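Long-range contacts in putative acyl-CoA thioester hydrolase YbhC (Escherichia coli K-12, PDB 3GRH), which is a putative thioesterase of the outer membrane that belongs to the pectinesterase family yet neither binds pectin nor shows pectinesterase activity: residues H52-L57 against Q265-V270; V112-Y117 against Y133-K138; Q118-V123 against R164-P169; A310-S315 against A346-Q351. One frame throughout, in Å; residues are numbered along the deposited sequence.

Interaction 1: residues H52-L57 against Q265-V270; sequences HYFASL and QPRTLV
Phe54 and Arg267 lie slantwise across each other where the chain leaving helix 50-53 packs against strand 267-271 of the parallel beta-helix, the fold of the pectinesterase family. The ring plane of Phe54 and the guanidinium plane of Arg267 are almost perpendicular, 84° apart. Near the root of the ring, Phe54 CD1 rests 3.8 Å from Arg267 CB. At its far end Phe54 CZ is 3.4 Å from Thr268 O, a carbonyl oxygen that meets the ring at its edge and in its plane, and 3.9 Å from Leu269 CB. The ring thus runs alongside three successive residues of the strand. Val289 of the next strand and Trp64, whose ring meets that of Phe54, also touch it.

Beyond CG the arginine bends at chi3 (-67°), and this turn brings the guanidinium back to the helix end. There Arg267 NH1 donates to Phe54 O at 3.0 Å with an N-H...O angle of 150°. The oxygen lies close to the guanidinium plane, while the nitrogen stands above the plane of the carbonyl. On its other terminal nitrogen, NH2, Arg267 has a salt bridge with Asp233, so bonds at both terminal nitrogens hold the rotation of the group. A water ties the segments a second time: it donates to Tyr53 O at 2.7 Å and accepts from Gln265 NE2 at 2.9 Å.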
loop_
_atom_site.group_PDB
_atom_site.type_symbol
_atom_site.label_atom_id
_atom_site.label_comp_id
_atom_site.label_asym_id
_atom_site.label_seq_id
_atom_site.Cartn_x
_atom_site.Cartn_y
_atom_site.Cartn_z
ATOM N N HIS A 52 11.038 -6.633 12.882
ATOM C CA HIS A 52 10.064 -7.674 13.123
ATOM C C HIS A 52 9.115 -7.844 12.011
ATOM O O HIS A 52 8.755 -8.985 11.592
ATOM C CB HIS A 52 9.331 -7.368 14.475
ATOM C CG HIS A 52 10.147 -7.707 15.678
ATOM N ND1 HIS A 52 11.081 -6.838 16.196
ATOM C CD2 HIS A 52 10.148 -8.789 16.493
ATOM C CE1 HIS A 52 11.659 -7.383 17.249
ATOM N NE2 HIS A 52 11.110 -8.564 17.462
ATOM N N TYR A 53 8.718 -6.729 11.410
ATOM C CA TYR A 53 7.808 -6.833 10.223
ATOM C C TYR A 53 8.456 -7.482 9.049
ATOM O O TYR A 53 7.798 -8.109 8.223
ATOM C CB TYR A 53 7.224 -5.459 9.791
ATOM C CG TYR A 53 6.065 -4.959 10.595
ATOM C CD1 TYR A 53 6.236 -4.487 11.871
ATOM C CD2 TYR A 53 4.788 -4.956 10.086
ATOM C CE1 TYR A 53 5.197 -4.105 12.654
ATOM C CE2 TYR A 53 3.757 -4.530 10.846
ATOM C CZ TYR A 53 3.944 -4.106 12.153
ATOM O OH TYR A 53 2.853 -3.735 12.937
ATOM N N PHE A 54 9.797 -7.373 8.998
ATOM C CA PHE A 54 10.563 -7.862 7.861
ATOM C C PHE A 54 11.288 -9.167 8.142
ATOM O O PHE A 54 12.108 -9.605 7.363
ATOM C CB PHE A 54 11.534 -6.807 7.362
ATOM C CG PHE A 54 10.898 -5.638 6.672
ATOM C CD1 PHE A 54 9.645 -5.693 6.159
ATOM C CD2 PHE A 54 11.657 -4.526 6.443
ATOM C CE1 PHE A 54 9.092 -4.575 5.465
ATOM C CE2 PHE A 54 11.134 -3.469 5.794
ATOM C CZ PHE A 54 9.835 -3.531 5.299
ATOM N N ALA A 55 10.938 -9.830 9.232
ATOM C CA ALA A 55 11.587 -11.062 9.622
ATOM C C ALA A 55 11.495 -12.124 8.551
ATOM O O ALA A 55 10.511 -12.162 7.795
ATOM C CB ALA A 55 10.951 -11.545 10.873
ATOM N N SER A 56 12.540 -12.948 8.430
ATOM C CA SER A 56 12.503 -14.107 7.479
ATOM C C SER A 56 11.634 -15.244 8.031
ATOM O O SER A 56 11.206 -15.201 9.188
ATOM C CB SER A 56 13.909 -14.637 7.210
ATOM O OG SER A 56 14.429 -15.262 8.347
ATOM N N LEU A 57 11.351 -16.278 7.241
ATOM C CA LEU A 57 10.699 -17.463 7.885
ATOM C C LEU A 57 11.624 -18.642 8.125
ATOM O O LEU A 57 11.434 -19.381 9.090
ATOM C CB LEU A 57 9.400 -17.924 7.206
ATOM C CG LEU A 57 8.526 -18.878 8.058
ATOM C CD1 LEU A 57 8.763 -18.765 9.570
ATOM C CD2 LEU A 57 7.022 -18.654 7.766
ATOM N N GLN A 265 3.975 -14.363 2.783
ATOM C CA GLN A 265 4.022 -13.116 3.497
ATOM C C GLN A 265 4.999 -12.105 2.809
ATOM O O GLN A 265 6.146 -11.973 3.227
ATOM C CB GLN A 265 4.540 -13.410 4.904
ATOM C CG GLN A 265 4.805 -12.312 5.866
ATOM C CD GLN A 265 3.599 -11.569 6.406
ATOM O OE1 GLN A 265 2.512 -11.528 5.771
ATOM N NE2 GLN A 265 3.803 -10.888 7.549
ATOM N N PRO A 266 4.576 -11.459 1.746
ATOM C CA PRO A 266 5.436 -10.491 1.064
ATOM C C PRO A 266 5.703 -9.285 1.880
ATOM O O PRO A 266 4.825 -8.843 2.589
ATOM C CB PRO A 266 4.648 -10.065 -0.129
ATOM C CG PRO A 266 3.209 -10.428 0.320
ATOM C CD PRO A 266 3.304 -11.611 1.060
ATOM N N ARG A 267 6.957 -8.796 1.814
ATOM C CA ARG A 267 7.391 -7.629 2.555
ATOM C C ARG A 267 7.669 -6.442 1.606
ATOM O O ARG A 267 8.339 -6.594 0.590
ATOM C CB ARG A 267 8.704 -7.952 3.237
ATOM C CG ARG A 267 8.544 -9.049 4.240
ATOM C CD ARG A 267 9.828 -9.701 4.652
ATOM N NE ARG A 267 10.460 -10.451 3.588
ATOM C CZ ARG A 267 11.579 -11.153 3.718
ATOM N NH1 ARG A 267 12.196 -11.204 4.868
ATOM N NH2 ARG A 267 12.065 -11.815 2.668
ATOM N N THR A 268 7.130 -5.306 2.001
ATOM C CA THR A 268 7.258 -4.048 1.236
ATOM C C THR A 268 7.717 -2.932 2.138
ATOM O O THR A 268 7.186 -2.773 3.235
ATOM C CB THR A 268 5.858 -3.710 0.599
ATOM O OG1 THR A 268 5.401 -4.857 -0.160
ATOM C CG2 THR A 268 5.900 -2.525 -0.297
ATOM N N LEU A 269 8.611 -2.084 1.640
ATOM C CA LEU A 269 9.046 -0.879 2.352
ATOM C C LEU A 269 8.664 0.326 1.518
ATOM O O LEU A 269 9.127 0.430 0.365
ATOM C CB LEU A 269 10.577 -0.881 2.550
ATOM C CG LEU A 269 11.127 0.372 3.217
ATOM C CD1 LEU A 269 10.550 0.485 4.596
ATOM C CD2 LEU A 269 12.599 0.282 3.184
ATOM N N VAL A 270 7.885 1.234 2.078
ATOM C CA VAL A 270 7.481 2.486 1.380
ATOM C C VAL A 270 8.080 3.635 2.192
ATOM O O VAL A 270 7.831 3.744 3.404
ATOM C CB VAL A 270 5.953 2.632 1.371
ATOM C CG1 VAL A 270 5.500 3.990 0.687
ATOM C CG2 VAL A 270 5.285 1.435 0.718
HETATM O O HOH W 1 6.563 -10.502 8.241
#

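Interaction 2: residues V112-Y117 against Y133-K138; sequences VMPGEY and YGTGEK
Val112 and Gly134 form a parallel beta bridge, and the two firm hydrogen bonds across it are backbone ones. Val112 N donates to Tyr133 O at 2.8 Å, in the plane of that carbonyl. Thr135 N then donates to Val112 O at 2.9 Å, with an N-H...O angle of 141°. Between them comes a CA-H...O contact, Gly134 CA lying 3.4 Å from Val112 O. Asn207 ND2 binds both Gly134 O and Gly136 O, the carbonyls on either side of Thr135.

The packing contacts are few and follow the strand ends. Thr135 holds OG1 between its own backbone N and carbonyl carbon (chi1 69°), which sets the hydroxyl 3.5 Å from Pro114 CD; the proline and threonine side chains cross at about a right angle. Thr135 OG1 also lies 3.3 Å from Val112 O, at best a weak bond. Pro114 CG packs against the next residue too, 3.7 Å from Gly136 CA. One polar bond braces the 112-117 turn itself: Tyr117 OH donates to Met113 O at 2.7 Å, approaching from above the carbonyl plane.

From this turn strand 115-123 sets off in a new direction and pairs with strand 142-146, while strands 108-112 and 130-134 stay side by side. Such in-register parallel pairing of successive coils, with a turn or loop leading from one sheet to the next, is characteristic of a parallel beta-helix, here near its N-terminal end.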
loop_
_atom_site.group_PDB
_atom_site.type_symbol
_atom_site.label_atom_id
_atom_site.label_comp_id
_atom_site.label_asym_id
_atom_site.label_seq_id
_atom_site.Cartn_x
_atom_site.Cartn_y
_atom_site.Cartn_z
ATOM N N VAL A 112 12.329 6.687 -16.721
ATOM C CA VAL A 112 11.150 7.248 -17.377
ATOM C C VAL A 112 11.286 8.793 -17.382
ATOM O O VAL A 112 11.448 9.429 -16.355
ATOM C CB VAL A 112 9.841 6.835 -16.682
ATOM C CG1 VAL A 112 8.706 7.372 -17.558
ATOM C CG2 VAL A 112 9.698 5.321 -16.522
ATOM N N MET A 113 11.280 9.370 -18.588
ATOM C CA MET A 113 11.423 10.791 -18.786
ATOM C C MET A 113 10.141 11.497 -18.395
ATOM O O MET A 113 9.063 10.937 -18.447
ATOM C CB MET A 113 11.732 11.105 -20.249
ATOM C CG MET A 113 13.089 10.647 -20.632
ATOM S SD MET A 113 13.555 11.142 -22.251
ATOM C CE MET A 113 13.582 12.943 -22.131
ATOM N N PRO A 114 10.254 12.757 -17.990
ATOM C CA PRO A 114 9.063 13.527 -17.668
ATOM C C PRO A 114 7.992 13.439 -18.768
ATOM O O PRO A 114 8.304 13.510 -19.962
ATOM C CB PRO A 114 9.619 14.946 -17.521
ATOM C CG PRO A 114 10.994 14.718 -17.025
ATOM C CD PRO A 114 11.499 13.510 -17.740
ATOM N N GLY A 115 6.767 13.229 -18.349
ATOM C CA GLY A 115 5.621 13.116 -19.241
ATOM C C GLY A 115 4.465 12.438 -18.572
ATOM O O GLY A 115 4.538 12.108 -17.401
ATOM N N GLU A 116 3.398 12.271 -19.364
ATOM C CA GLU A 116 2.196 11.618 -18.944
ATOM C C GLU A 116 2.139 10.359 -19.767
ATOM O O GLU A 116 2.264 10.371 -21.006
ATOM C CB GLU A 116 0.977 12.517 -19.247
ATOM C CG GLU A 116 0.789 13.706 -18.333
ATOM C CD GLU A 116 1.837 14.800 -18.515
ATOM O OE1 GLU A 116 2.207 15.101 -19.695
ATOM O OE2 GLU A 116 2.276 15.361 -17.464
ATOM N N TYR A 117 1.919 9.254 -19.088
ATOM C CA TYR A 117 1.940 7.913 -19.684
ATOM C C TYR A 117 0.605 7.250 -19.344
ATOM O O TYR A 117 0.403 6.805 -18.259
ATOM C CB TYR A 117 3.140 7.126 -19.143
ATOM C CG TYR A 117 4.456 7.789 -19.508
ATOM C CD1 TYR A 117 5.048 7.569 -20.731
ATOM C CD2 TYR A 117 5.083 8.607 -18.637
ATOM C CE1 TYR A 117 6.233 8.216 -21.080
ATOM C CE2 TYR A 117 6.231 9.272 -19.003
ATOM C CZ TYR A 117 6.781 9.060 -20.224
ATOM O OH TYR A 117 7.953 9.722 -20.526
ATOM N N TYR A 133 12.174 4.223 -12.495
ATOM C CA TYR A 133 12.379 5.485 -11.853
ATOM C C TYR A 133 12.174 6.629 -12.783
ATOM O O TYR A 133 12.501 6.529 -13.973
ATOM C CB TYR A 133 13.757 5.533 -11.248
ATOM C CG TYR A 133 14.941 5.494 -12.166
ATOM C CD1 TYR A 133 15.612 6.648 -12.555
ATOM C CD2 TYR A 133 15.434 4.270 -12.617
ATOM C CE1 TYR A 133 16.686 6.564 -13.365
ATOM C CE2 TYR A 133 16.479 4.206 -13.458
ATOM C CZ TYR A 133 17.135 5.339 -13.785
ATOM O OH TYR A 133 18.229 5.325 -14.608
ATOM N N GLY A 134 11.615 7.681 -12.222
ATOM C CA GLY A 134 11.457 8.924 -12.958
ATOM C C GLY A 134 12.671 9.747 -12.951
ATOM O O GLY A 134 13.436 9.734 -11.959
ATOM N N THR A 135 12.788 10.554 -13.996
ATOM C CA THR A 135 13.966 11.464 -14.105
ATOM C C THR A 135 13.595 12.939 -14.063
ATOM O O THR A 135 14.458 13.828 -14.346
ATOM C CB THR A 135 14.788 11.117 -15.311
ATOM O OG1 THR A 135 14.057 11.460 -16.483
ATOM C CG2 THR A 135 15.218 9.656 -15.306
ATOM N N GLY A 136 12.392 13.232 -13.605
ATOM C CA GLY A 136 11.950 14.607 -13.404
ATOM C C GLY A 136 12.546 15.215 -12.128
ATOM O O GLY A 136 13.102 14.466 -11.278
ATOM N N GLU A 137 12.367 16.550 -11.959
ATOM C CA GLU A 137 12.812 17.237 -10.690
ATOM C C GLU A 137 11.962 16.820 -9.518
ATOM O O GLU A 137 12.459 16.731 -8.378
ATOM C CB GLU A 137 12.833 18.788 -10.791
ATOM C CG GLU A 137 12.751 19.796 -9.372
ATOM C CD GLU A 137 13.998 20.208 -8.406
ATOM O OE1 GLU A 137 15.160 20.563 -8.841
ATOM O OE2 GLU A 137 13.775 20.339 -7.103
ATOM N N LYS A 138 10.681 16.500 -9.755
ATOM C CA LYS A 138 9.804 16.036 -8.702
ATOM C C LYS A 138 9.075 14.762 -9.125
ATOM O O LYS A 138 8.894 14.524 -10.319
ATOM C CB LYS A 138 8.717 17.085 -8.431
ATOM C CG LYS A 138 9.285 18.356 -7.785
ATOM C CD LYS A 138 8.251 19.418 -7.540
ATOM C CE LYS A 138 8.858 20.778 -7.232
ATOM N NZ LYS A 138 9.301 21.540 -8.460
#

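Interaction 3: residues Q118-V123 against R164-P169; sequences QGTVYV and RGKYMP
Lys166 reaches Thr120 because its CG stands anti to the backbone N (chi1 -174°) and the rest of the chain is fully extended, while Thr120 turns OG1 into the position between its backbone N and carbonyl carbon (chi1 54°), facing Tyr167. Two direct hydrogen bonds result. Lys166 NZ donates to Thr120 O at 2.8 Å, in the carbonyl plane and on a lone pair. Thr120 OG1 donates to Tyr167 OH at 2.8 Å, approaching the phenol at the edge of its ring and in its plane. The same phenol oxygen is hydrogen-bonded to Gln93 OE1, which also takes Tyr122 N, so Gln93 fixes the tyrosine and the strand together.

Strand 115-123 belongs to the parallel beta-helix, and the loop 164-169, between helices 154-161 and 174-181, is laid against it; Val161 of the first helix touches Thr120, Tyr122 and Tyr167 alike. The two tyrosine rings lie nearly parallel, at 26°, but are slid apart with centroids 5.0 Å from each other. They touch at Tyr122 CD2 and Tyr167 CE1, 3.8 Å apart, and Tyr167 OH hangs over one face of the Tyr122 ring, toward its rim. Trp197 meets Tyr122 edge-to-face, and Tyr177 lies almost parallel to Tyr167.

Two waters share the ammonium group with the carbonyl. One accepts from Lys166 NZ at 2.8 Å and donates weakly to Gln118 O. The other accepts from Lys166 NZ and also from Thr120 N, at 3.0 Å, and so links two donors that cannot bond to each other.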
loop_
_atom_site.group_PDB
_atom_site.type_symbol
_atom_site.label_atom_id
_atom_site.label_comp_id
_atom_site.label_asym_id
_atom_site.label_seq_id
_atom_site.Cartn_x
_atom_site.Cartn_y
_atom_site.Cartn_z
ATOM N N GLN A 118 -0.297 7.235 -20.313
ATOM C CA GLN A 118 -1.633 6.658 -20.061
ATOM C C GLN A 118 -1.573 5.144 -20.354
ATOM O O GLN A 118 -1.130 4.703 -21.401
ATOM C CB GLN A 118 -2.720 7.332 -20.929
ATOM C CG GLN A 118 -4.159 6.771 -20.655
ATOM C CD GLN A 118 -5.259 7.141 -21.665
ATOM O OE1 GLN A 118 -5.088 7.046 -22.904
ATOM N NE2 GLN A 118 -6.413 7.513 -21.142
ATOM N N GLY A 119 -2.034 4.335 -19.416
ATOM C CA GLY A 119 -2.189 2.919 -19.622
ATOM C C GLY A 119 -1.671 2.143 -18.435
ATOM O O GLY A 119 -0.883 2.639 -17.620
ATOM N N THR A 120 -2.088 0.889 -18.365
ATOM C CA THR A 120 -1.634 0.008 -17.340
ATOM C C THR A 120 -0.157 -0.308 -17.464
ATOM O O THR A 120 0.410 -0.295 -18.567
ATOM C CB THR A 120 -2.440 -1.295 -17.376
ATOM O OG1 THR A 120 -2.387 -1.839 -18.692
ATOM C CG2 THR A 120 -3.887 -1.123 -16.899
ATOM N N VAL A 121 0.449 -0.733 -16.336
ATOM C CA VAL A 121 1.835 -1.263 -16.356
ATOM C C VAL A 121 1.708 -2.501 -15.484
ATOM O O VAL A 121 1.418 -2.420 -14.287
ATOM C CB VAL A 121 2.808 -0.311 -15.728
ATOM C CG1 VAL A 121 4.193 -0.940 -15.646
ATOM C CG2 VAL A 121 2.881 1.006 -16.487
ATOM N N TYR A 122 1.941 -3.646 -16.080
ATOM C CA TYR A 122 1.927 -4.935 -15.371
ATOM C C TYR A 122 3.354 -5.462 -15.374
ATOM O O TYR A 122 4.000 -5.598 -16.431
ATOM C CB TYR A 122 1.063 -5.902 -16.101
ATOM C CG TYR A 122 -0.439 -5.727 -16.002
ATOM C CD1 TYR A 122 -1.022 -4.673 -15.280
ATOM C CD2 TYR A 122 -1.251 -6.550 -16.719
ATOM C CE1 TYR A 122 -2.375 -4.493 -15.245
ATOM C CE2 TYR A 122 -2.590 -6.352 -16.693
ATOM C CZ TYR A 122 -3.129 -5.377 -15.933
ATOM O OH TYR A 122 -4.536 -5.218 -15.893
ATOM N N VAL A 123 3.877 -5.705 -14.170
ATOM C CA VAL A 123 5.283 -6.165 -14.030
ATOM C C VAL A 123 5.198 -7.581 -13.510
ATOM O O VAL A 123 4.803 -7.803 -12.386
ATOM C CB VAL A 123 6.113 -5.317 -13.063
ATOM C CG1 VAL A 123 7.605 -5.686 -13.150
ATOM C CG2 VAL A 123 6.004 -3.820 -13.434
ATOM N N ARG A 164 -4.860 -2.281 -29.147
ATOM C CA ARG A 164 -3.828 -2.552 -30.138
ATOM C C ARG A 164 -2.850 -3.669 -29.764
ATOM O O ARG A 164 -1.675 -3.627 -30.123
ATOM C CB ARG A 164 -3.097 -1.238 -30.465
ATOM C CG ARG A 164 -4.090 -0.057 -30.730
ATOM C CD ARG A 164 -3.420 1.333 -30.778
ATOM N NE ARG A 164 -3.717 2.163 -29.595
ATOM C CZ ARG A 164 -3.044 2.141 -28.444
ATOM N NH1 ARG A 164 -2.024 1.309 -28.265
ATOM N NH2 ARG A 164 -3.400 2.952 -27.445
ATOM N N GLY A 165 -3.346 -4.678 -29.056
ATOM C CA GLY A 165 -2.529 -5.852 -28.731
ATOM C C GLY A 165 -1.410 -5.612 -27.752
ATOM O O GLY A 165 -0.390 -6.273 -27.805
ATOM N N LYS A 166 -1.625 -4.674 -26.848
ATOM C CA LYS A 166 -0.720 -4.444 -25.757
ATOM C C LYS A 166 -0.410 -5.733 -24.999
ATOM O O LYS A 166 0.740 -5.990 -24.622
ATOM C CB LYS A 166 -1.366 -3.440 -24.809
ATOM C CG LYS A 166 -0.483 -3.022 -23.733
ATOM C CD LYS A 166 -1.092 -1.887 -22.945
ATOM C CE LYS A 166 -0.153 -1.444 -21.798
ATOM N NZ LYS A 166 -0.658 -0.129 -21.180
ATOM N N TYR A 167 -1.448 -6.508 -24.731
ATOM C CA TYR A 167 -1.341 -7.796 -24.057
ATOM C C TYR A 167 -1.855 -8.837 -25.019
ATOM O O TYR A 167 -2.952 -8.754 -25.561
ATOM C CB TYR A 167 -2.160 -7.825 -22.740
ATOM C CG TYR A 167 -1.736 -6.764 -21.786
ATOM C CD1 TYR A 167 -0.563 -6.882 -21.053
ATOM C CD2 TYR A 167 -2.512 -5.626 -21.584
ATOM C CE1 TYR A 167 -0.145 -5.893 -20.253
ATOM C CE2 TYR A 167 -2.133 -4.651 -20.737
ATOM C CZ TYR A 167 -0.940 -4.769 -20.041
ATOM O OH TYR A 167 -0.493 -3.772 -19.222
ATOM N N MET A 168 -0.988 -9.814 -25.275
ATOM C CA MET A 168 -1.267 -10.935 -26.153
ATOM C C MET A 168 -0.547 -12.174 -25.588
ATOM O O MET A 168 0.425 -12.059 -24.867
ATOM C CB MET A 168 -0.689 -10.717 -27.552
ATOM C CG MET A 168 -1.013 -9.427 -28.218
ATOM S SD MET A 168 -0.532 -9.497 -29.933
ATOM C CE MET A 168 -1.908 -10.452 -30.663
ATOM N N PRO A 169 -1.040 -13.366 -25.872
ATOM C CA PRO A 169 -0.357 -14.548 -25.458
ATOM C C PRO A 169 1.075 -14.467 -25.969
ATOM O O PRO A 169 1.354 -14.040 -27.090
ATOM C CB PRO A 169 -1.120 -15.661 -26.157
ATOM C CG PRO A 169 -2.414 -15.119 -26.407
ATOM C CD PRO A 169 -2.260 -13.678 -26.624
HETATM O O HOH W 2 0.162 1.969 -22.809
HETATM O O HOH W 3 -3.416 0.069 -20.922
#

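Interaction 4: residues A310-S315 against A346-Q351; sequences APATLS and ANTNGQ
Thr313 meets the 346-351 loop with both its hydroxyl and its carbonyl. With OG1 anti to the carbonyl carbon and beside the backbone N (chi1 -40°), the hydroxyl accepts Gln351 N at 3.0 Å. Thr313 O accepts Asn349 N at 2.8 Å, the nitrogen nearly in line with the C=O bond. Thr313 N, by contrast, is buried here without a partner. On the far side of the single bridge between Leu314 and Thr348, Ser315 N donates to Asn347 O at 2.8 Å.

Thr348 sends CG2 anti to its backbone N, against Ala312 C at 3.5 Å, and leaves OG1 to Asp345. These are loops on successive coils of the parallel beta-helix, following strands 307-311 and 337-342. Pro311 lies about 7 Å, side chain to side chain, from both the predicted nucleophile Asp280 and Arg340, a substrate-binding residue by similarity; its CB packs on Gln351 O at 3.6 Å.

Gln351 bends at chi2, carrying its amide away to Gly320 N and Tyr53 OH. Asn349 gives OD1 to Arg377, and Ser315 OG rests 3.4 Å from Asn349 CB and lies 2.6 Å from a water that donates to Ala346 O.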
loop_
_atom_site.group_PDB
_atom_site.type_symbol
_atom_site.label_atom_id
_atom_site.label_comp_id
_atom_site.label_asym_id
_atom_site.label_seq_id
_atom_site.Cartn_x
_atom_site.Cartn_y
_atom_site.Cartn_z
ATOM N N ALA A 310 -6.713 -0.379 5.758
ATOM C CA ALA A 310 -7.641 -1.517 5.750
ATOM C C ALA A 310 -6.898 -2.810 5.538
ATOM O O ALA A 310 -6.901 -3.398 4.431
ATOM C CB ALA A 310 -8.656 -1.315 4.621
ATOM N N PRO A 311 -6.172 -3.221 6.555
ATOM C CA PRO A 311 -5.414 -4.437 6.500
ATOM C C PRO A 311 -6.339 -5.693 6.501
ATOM O O PRO A 311 -7.384 -5.749 7.221
ATOM C CB PRO A 311 -4.573 -4.362 7.762
ATOM C CG PRO A 311 -5.240 -3.487 8.637
ATOM C CD PRO A 311 -6.067 -2.556 7.854
ATOM N N ALA A 312 -5.880 -6.684 5.764
ATOM C CA ALA A 312 -6.510 -7.973 5.594
ATOM C C ALA A 312 -5.614 -9.103 6.144
ATOM O O ALA A 312 -5.616 -10.245 5.657
ATOM C CB ALA A 312 -6.854 -8.245 4.120
ATOM N N THR A 313 -4.791 -8.789 7.111
ATOM C CA THR A 313 -3.813 -9.658 7.657
ATOM C C THR A 313 -4.483 -10.955 8.201
ATOM O O THR A 313 -5.481 -10.920 8.958
ATOM C CB THR A 313 -3.158 -8.972 8.813
ATOM O OG1 THR A 313 -2.945 -7.582 8.500
ATOM C CG2 THR A 313 -1.789 -9.679 9.219
ATOM N N LEU A 314 -3.864 -12.099 7.926
ATOM C CA LEU A 314 -4.376 -13.357 8.367
ATOM C C LEU A 314 -4.243 -13.418 9.889
ATOM O O LEU A 314 -3.303 -12.913 10.457
ATOM C CB LEU A 314 -3.569 -14.512 7.761
ATOM C CG LEU A 314 -3.857 -14.666 6.295
ATOM C CD1 LEU A 314 -2.771 -15.536 5.647
ATOM C CD2 LEU A 314 -5.236 -15.225 6.104
ATOM N N SER A 315 -5.196 -14.077 10.545
ATOM C CA SER A 315 -5.221 -14.011 12.021
ATOM C C SER A 315 -4.078 -14.757 12.677
ATOM O O SER A 315 -3.715 -14.428 13.822
ATOM C CB SER A 315 -6.510 -14.597 12.595
ATOM O OG SER A 315 -7.665 -13.871 12.230
ATOM N N ALA A 346 -12.866 -15.580 6.945
ATOM C CA ALA A 346 -13.035 -15.781 8.383
ATOM C C ALA A 346 -11.720 -15.744 9.154
ATOM O O ALA A 346 -11.666 -15.343 10.336
ATOM C CB ALA A 346 -13.852 -17.054 8.658
ATOM N N ASN A 347 -10.623 -16.017 8.470
ATOM C CA ASN A 347 -9.383 -16.075 9.199
ATOM C C ASN A 347 -8.604 -14.794 9.028
ATOM O O ASN A 347 -7.407 -14.854 8.956
ATOM C CB ASN A 347 -8.526 -17.256 8.759
ATOM C CG ASN A 347 -7.399 -17.580 9.758
ATOM O OD1 ASN A 347 -7.591 -17.532 10.990
ATOM N ND2 ASN A 347 -6.213 -17.922 9.227
ATOM N N THR A 348 -9.270 -13.658 8.965
ATOM C CA THR A 348 -8.596 -12.354 8.836
ATOM C C THR A 348 -8.846 -11.542 10.117
ATOM O O THR A 348 -9.953 -11.571 10.647
ATOM C CB THR A 348 -9.160 -11.544 7.639
ATOM O OG1 THR A 348 -8.798 -12.247 6.429
ATOM C CG2 THR A 348 -8.633 -10.131 7.616
ATOM N N ASN A 349 -7.826 -10.811 10.551
ATOM C CA ASN A 349 -7.965 -9.850 11.663
ATOM C C ASN A 349 -6.910 -8.784 11.430
ATOM O O ASN A 349 -5.772 -8.916 11.826
ATOM C CB ASN A 349 -7.765 -10.550 13.004
ATOM C CG ASN A 349 -8.115 -9.679 14.137
ATOM O OD1 ASN A 349 -8.844 -8.695 13.964
ATOM N ND2 ASN A 349 -7.750 -10.111 15.338
ATOM N N GLY A 350 -7.231 -7.757 10.634
ATOM C CA GLY A 350 -6.189 -6.901 10.164
ATOM C C GLY A 350 -5.318 -6.258 11.222
ATOM O O GLY A 350 -5.801 -5.750 12.229
ATOM N N GLN A 351 -4.032 -6.154 10.952
ATOM C CA GLN A 351 -3.115 -5.656 11.884
ATOM C C GLN A 351 -2.405 -4.365 11.409
ATOM O O GLN A 351 -1.936 -4.289 10.271
ATOM C CB GLN A 351 -2.060 -6.707 12.121
ATOM C CG GLN A 351 -1.270 -6.456 13.393
ATOM C CD GLN A 351 -0.024 -5.675 13.330
ATOM O OE1 GLN A 351 0.532 -5.403 12.272
ATOM N NE2 GLN A 351 0.464 -5.292 14.500
HETATM O O HOH W 4 -5.481 -12.321 15.455
HETATM O O HOH W 5 -10.084 -14.479 12.965
#

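How the interactions relate
Interactions 3 and 4 are the buried contacts; 1 and 2 are only partly buried. Interactions 2 and 3 share strand 115-123, their segments adjoining in sequence, and lie toward one end of the beta-helix. Interaction 4 is on the other side of the chain's centre from interaction 2, about 36 Å away, centre to centre. Interactions 1 and 4 touch through a probable hydrogen bond between Tyr53 and Gln351, linking helix 50-53 to the start of strand 351-355. Backbone bonds dominate where coil meets coil, in 2 and 4. Where outer segments are laid on the coils, in 1 and 3, long basic side chains reach carbonyls and rings pack. Water bridges add to 1, 3 and 4.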